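Amorpha-4,11-diene synthase (Artemisia annua, PDB 4GAX) probably cyclises farnesyl diphosphate to sesquiterpene products such as alpha-bisabolol or amorphadiene, in a mutant form of a plant synthase. Local coordinates at residues Cys136-Lys150 and Gly173-Gln185. Numbering follows the deposited sequence.
Sequences CDVFNNHKDESGVFK and GEIILEDALVFTQ
Phe149 and Phe183 form an offset stack that joins the loop after helix 120-129 to the first half of helix 175-194, within the all-helical N-terminal domain of this plant terpene synthase. Their ring centroids lie 4.7 Å apart with planes at 24°, and Phe149 CB sits over the middle of the Phe183 ring, 3.6 Å from its centroid. CG anti to the backbone N (chi1 176°) carries the Phe183 ring to Phe149. The far end of Phe149 presses on the helix itself, CZ lying 3.5 Å from Ala180 CA, while Ile176 O meets the ring at its edge. With an alanine in place of Phe183, the Phe149 ring would probably lose its stacking partner and a gap would open over Phe149 CB.

Apolar contacts continue toward the helix N-terminus. Leu177 divides its methyls: CD2 makes a CH-pi contact over one face of Phe139, 4.0 Å from the ring centroid, and CD1 lies 3.4 Å from Cys136 SG. Ile176 likewise sets CG2 against Cys136 CB and CD1 against Phe139 CB.

Two polar links complete the contact. Lys143, bent at its middle torsions, lays CD over the centre of the Phe149 ring and brings NZ within 3.2 Å of Asp179 OD2 in a salt bridge. Glu174 OE2, at the helix N-cap residue, forms a salt bridge to Arg128 and accepts from a water whose oxygen lies 2.9 Å from it and 2.8 Å from Cys136 N, which donates to that water.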
# COMPACT_ATOMS: atom_id res chain seq x y z
N CYS A 136 21.27 10.80 8.22
CA CYS A 136 21.77 11.31 6.94
C CYS A 136 23.27 11.57 6.88
O CYS A 136 23.77 11.97 5.82
CB CYS A 136 21.05 12.60 6.59
SG CYS A 136 19.43 12.30 5.97
N ASP A 137 23.98 11.37 7.99
CA ASP A 137 25.43 11.66 8.04
C ASP A 137 26.20 10.97 6.92
O ASP A 137 27.19 11.50 6.44
CB ASP A 137 26.04 11.22 9.38
CG ASP A 137 25.55 12.05 10.55
OD1 ASP A 137 24.90 13.10 10.32
OD2 ASP A 137 25.83 11.67 11.71
N VAL A 138 25.73 9.79 6.52
CA VAL A 138 26.41 9.02 5.50
C VAL A 138 26.53 9.81 4.19
O VAL A 138 27.43 9.55 3.39
CB VAL A 138 25.70 7.67 5.25
CG1 VAL A 138 24.33 7.88 4.59
CG2 VAL A 138 26.56 6.75 4.39
N PHE A 139 25.65 10.79 4.00
CA PHE A 139 25.65 11.57 2.76
C PHE A 139 26.61 12.75 2.73
O PHE A 139 26.86 13.33 1.67
CB PHE A 139 24.24 12.05 2.41
CG PHE A 139 23.30 10.92 2.11
CD1 PHE A 139 23.46 10.17 0.95
CD2 PHE A 139 22.28 10.60 3.00
CE1 PHE A 139 22.59 9.11 0.68
CE2 PHE A 139 21.41 9.54 2.73
CZ PHE A 139 21.57 8.80 1.57
N ASN A 140 27.15 13.11 3.88
CA ASN A 140 27.98 14.30 3.97
C ASN A 140 29.12 14.34 2.96
O ASN A 140 29.43 15.40 2.42
CB ASN A 140 28.47 14.52 5.40
CG ASN A 140 27.37 15.04 6.30
OD1 ASN A 140 26.47 15.75 5.84
ND2 ASN A 140 27.42 14.70 7.59
N ASN A 141 29.72 13.19 2.66
CA ASN A 141 30.79 13.18 1.66
C ASN A 141 30.33 12.96 0.22
O ASN A 141 31.13 12.67 -0.67
CB ASN A 141 31.92 12.24 2.07
CG ASN A 141 32.61 12.70 3.34
OD1 ASN A 141 33.04 13.86 3.45
ND2 ASN A 141 32.71 11.81 4.32
N HIS A 142 29.03 13.10 -0.01
CA HIS A 142 28.53 13.26 -1.38
C HIS A 142 28.74 14.71 -1.84
O HIS A 142 28.63 15.02 -3.02
CB HIS A 142 27.05 12.89 -1.47
CG HIS A 142 26.80 11.42 -1.53
ND1 HIS A 142 27.16 10.56 -0.51
CD2 HIS A 142 26.27 10.64 -2.51
CE1 HIS A 142 26.84 9.33 -0.85
NE2 HIS A 142 26.30 9.35 -2.06
N LYS A 143 29.06 15.58 -0.88
CA LYS A 143 29.27 17.00 -1.19
C LYS A 143 30.72 17.42 -1.06
O LYS A 143 31.47 16.86 -0.25
CB LYS A 143 28.40 17.87 -0.29
CG LYS A 143 26.94 17.46 -0.30
CD LYS A 143 26.04 18.60 -0.73
CE LYS A 143 25.36 19.25 0.47
NZ LYS A 143 24.12 19.97 0.08
N ASP A 144 31.09 18.42 -1.85
CA ASP A 144 32.37 19.11 -1.77
C ASP A 144 32.69 19.69 -0.40
O ASP A 144 31.85 19.70 0.49
CB ASP A 144 32.34 20.32 -2.70
CG ASP A 144 32.85 20.00 -4.06
OD1 ASP A 144 33.42 18.90 -4.24
OD2 ASP A 144 32.71 20.86 -4.96
N GLU A 145 33.91 20.21 -0.28
CA GLU A 145 34.27 21.07 0.85
C GLU A 145 33.40 22.33 0.79
O GLU A 145 33.10 22.94 1.82
CB GLU A 145 35.76 21.43 0.76
CG GLU A 145 36.32 22.13 1.99
CD GLU A 145 37.64 22.84 1.70
OE1 GLU A 145 38.51 22.25 1.03
OE2 GLU A 145 37.81 24.00 2.15
N SER A 146 33.00 22.71 -0.42
CA SER A 146 32.13 23.86 -0.67
C SER A 146 30.67 23.57 -0.34
O SER A 146 29.85 24.49 -0.26
CB SER A 146 32.24 24.28 -2.14
OG SER A 146 33.51 24.84 -2.41
N GLY A 147 30.35 22.30 -0.16
CA GLY A 147 28.99 21.89 0.11
C GLY A 147 28.17 21.71 -1.16
O GLY A 147 26.95 21.62 -1.09
N VAL A 148 28.82 21.66 -2.32
CA VAL A 148 28.09 21.33 -3.54
C VAL A 148 28.34 19.88 -3.96
O VAL A 148 29.46 19.36 -3.79
CB VAL A 148 28.36 22.35 -4.69
CG1 VAL A 148 29.20 23.52 -4.20
CG2 VAL A 148 28.97 21.68 -5.90
N PHE A 149 27.30 19.22 -4.46
CA PHE A 149 27.39 17.80 -4.78
C PHE A 149 28.55 17.57 -5.75
O PHE A 149 28.76 18.36 -6.68
CB PHE A 149 26.08 17.26 -5.34
CG PHE A 149 25.01 17.07 -4.30
CD1 PHE A 149 25.01 15.95 -3.47
CD2 PHE A 149 24.00 18.01 -4.14
CE1 PHE A 149 24.04 15.77 -2.50
CE2 PHE A 149 23.02 17.84 -3.17
CZ PHE A 149 23.04 16.72 -2.35
N LYS A 150 29.31 16.51 -5.51
CA LYS A 150 30.51 16.22 -6.28
C LYS A 150 30.20 16.03 -7.76
O LYS A 150 29.16 15.45 -8.12
CB LYS A 150 31.22 14.99 -5.71
CG LYS A 150 31.92 15.25 -4.38
CD LYS A 150 32.44 13.97 -3.74
CE LYS A 150 33.39 14.31 -2.59
NZ LYS A 150 33.63 13.16 -1.68
N GLY A 173 12.95 17.99 7.76
CA GLY A 173 14.12 18.67 8.26
C GLY A 173 15.44 18.12 7.76
O GLY A 173 16.49 18.63 8.13
N GLU A 174 15.40 17.09 6.92
CA GLU A 174 16.65 16.52 6.40
C GLU A 174 17.10 17.24 5.13
O GLU A 174 16.83 16.79 4.01
CB GLU A 174 16.54 15.00 6.23
CG GLU A 174 16.37 14.32 7.60
CD GLU A 174 16.20 12.82 7.53
OE1 GLU A 174 15.60 12.31 6.56
OE2 GLU A 174 16.68 12.15 8.48
N ILE A 175 17.78 18.37 5.32
CA ILE A 175 18.09 19.28 4.24
C ILE A 175 19.00 18.65 3.20
O ILE A 175 18.89 18.95 2.00
CB ILE A 175 18.76 20.58 4.74
CG1 ILE A 175 18.12 21.04 6.04
CG2 ILE A 175 18.67 21.69 3.70
CD1 ILE A 175 19.11 21.30 7.16
N ILE A 176 19.91 17.78 3.65
CA ILE A 176 20.82 17.17 2.67
C ILE A 176 20.05 16.31 1.65
O ILE A 176 20.45 16.25 0.48
CB ILE A 176 22.00 16.40 3.30
CG1 ILE A 176 23.02 16.04 2.22
CG2 ILE A 176 21.52 15.13 4.02
CD1 ILE A 176 24.45 15.97 2.70
N LEU A 177 18.95 15.71 2.08
CA LEU A 177 18.11 14.94 1.14
C LEU A 177 17.10 15.80 0.36
O LEU A 177 16.74 15.46 -0.77
CB LEU A 177 17.39 13.79 1.84
CG LEU A 177 18.30 12.70 2.39
CD1 LEU A 177 17.45 11.72 3.22
CD2 LEU A 177 19.02 11.97 1.29
N GLU A 178 16.61 16.89 0.96
CA GLU A 178 15.89 17.86 0.15
C GLU A 178 16.81 18.34 -0.99
O GLU A 178 16.43 18.38 -2.17
CB GLU A 178 15.44 19.06 1.00
CG GLU A 178 14.45 18.71 2.09
CD GLU A 178 13.13 18.20 1.54
OE1 GLU A 178 12.74 18.61 0.41
OE2 GLU A 178 12.47 17.39 2.24
N ASP A 179 18.04 18.71 -0.63
CA ASP A 179 19.03 19.14 -1.62
C ASP A 179 19.29 18.04 -2.65
O ASP A 179 19.34 18.30 -3.86
CB ASP A 179 20.34 19.51 -0.93
CG ASP A 179 20.25 20.83 -0.17
OD1 ASP A 179 19.22 21.53 -0.33
OD2 ASP A 179 21.21 21.17 0.56
N ALA A 180 19.46 16.81 -2.18
CA ALA A 180 19.78 15.71 -3.08
C ALA A 180 18.63 15.43 -4.04
O ALA A 180 18.85 14.99 -5.18
CB ALA A 180 20.14 14.44 -2.29
N LEU A 181 17.40 15.68 -3.60
CA LEU A 181 16.24 15.42 -4.44
C LEU A 181 16.24 16.40 -5.61
O LEU A 181 16.04 16.02 -6.77
CB LEU A 181 14.94 15.53 -3.64
CG LEU A 181 13.66 15.36 -4.48
CD1 LEU A 181 13.70 14.07 -5.32
CD2 LEU A 181 12.40 15.38 -3.61
N VAL A 182 16.48 17.68 -5.32
CA VAL A 182 16.54 18.70 -6.37
C VAL A 182 17.67 18.40 -7.36
O VAL A 182 17.48 18.49 -8.58
CB VAL A 182 16.72 20.11 -5.75
CG1 VAL A 182 17.01 21.15 -6.84
CG2 VAL A 182 15.47 20.49 -4.97
N PHE A 183 18.84 18.04 -6.83
CA PHE A 183 20.03 17.75 -7.64
C PHE A 183 19.79 16.55 -8.57
O PHE A 183 19.93 16.64 -9.79
CB PHE A 183 21.22 17.51 -6.69
CG PHE A 183 22.50 17.10 -7.38
CD1 PHE A 183 23.32 18.05 -7.97
CD2 PHE A 183 22.90 15.77 -7.39
CE1 PHE A 183 24.50 17.67 -8.60
CE2 PHE A 183 24.08 15.38 -8.01
CZ PHE A 183 24.88 16.33 -8.61
N THR A 184 19.40 15.42 -8.00
CA THR A 184 19.19 14.21 -8.80
C THR A 184 18.07 14.37 -9.82
O THR A 184 18.22 13.94 -10.96
CB THR A 184 18.92 12.99 -7.92
OG1 THR A 184 17.77 13.25 -7.11
CG2 THR A 184 20.13 12.71 -7.01
N GLN A 185 16.97 15.00 -9.41
CA GLN A 185 15.84 15.25 -10.33
C GLN A 185 16.28 16.01 -11.56
O GLN A 185 15.90 15.66 -12.68
CB GLN A 185 14.73 16.04 -9.63
CG GLN A 185 13.59 15.20 -9.09
CD GLN A 185 12.52 16.05 -8.43
OE1 GLN A 185 12.68 17.26 -8.28
NE2 GLN A 185 11.41 15.42 -8.04
O HOH W 1 19.35 12.42 9.52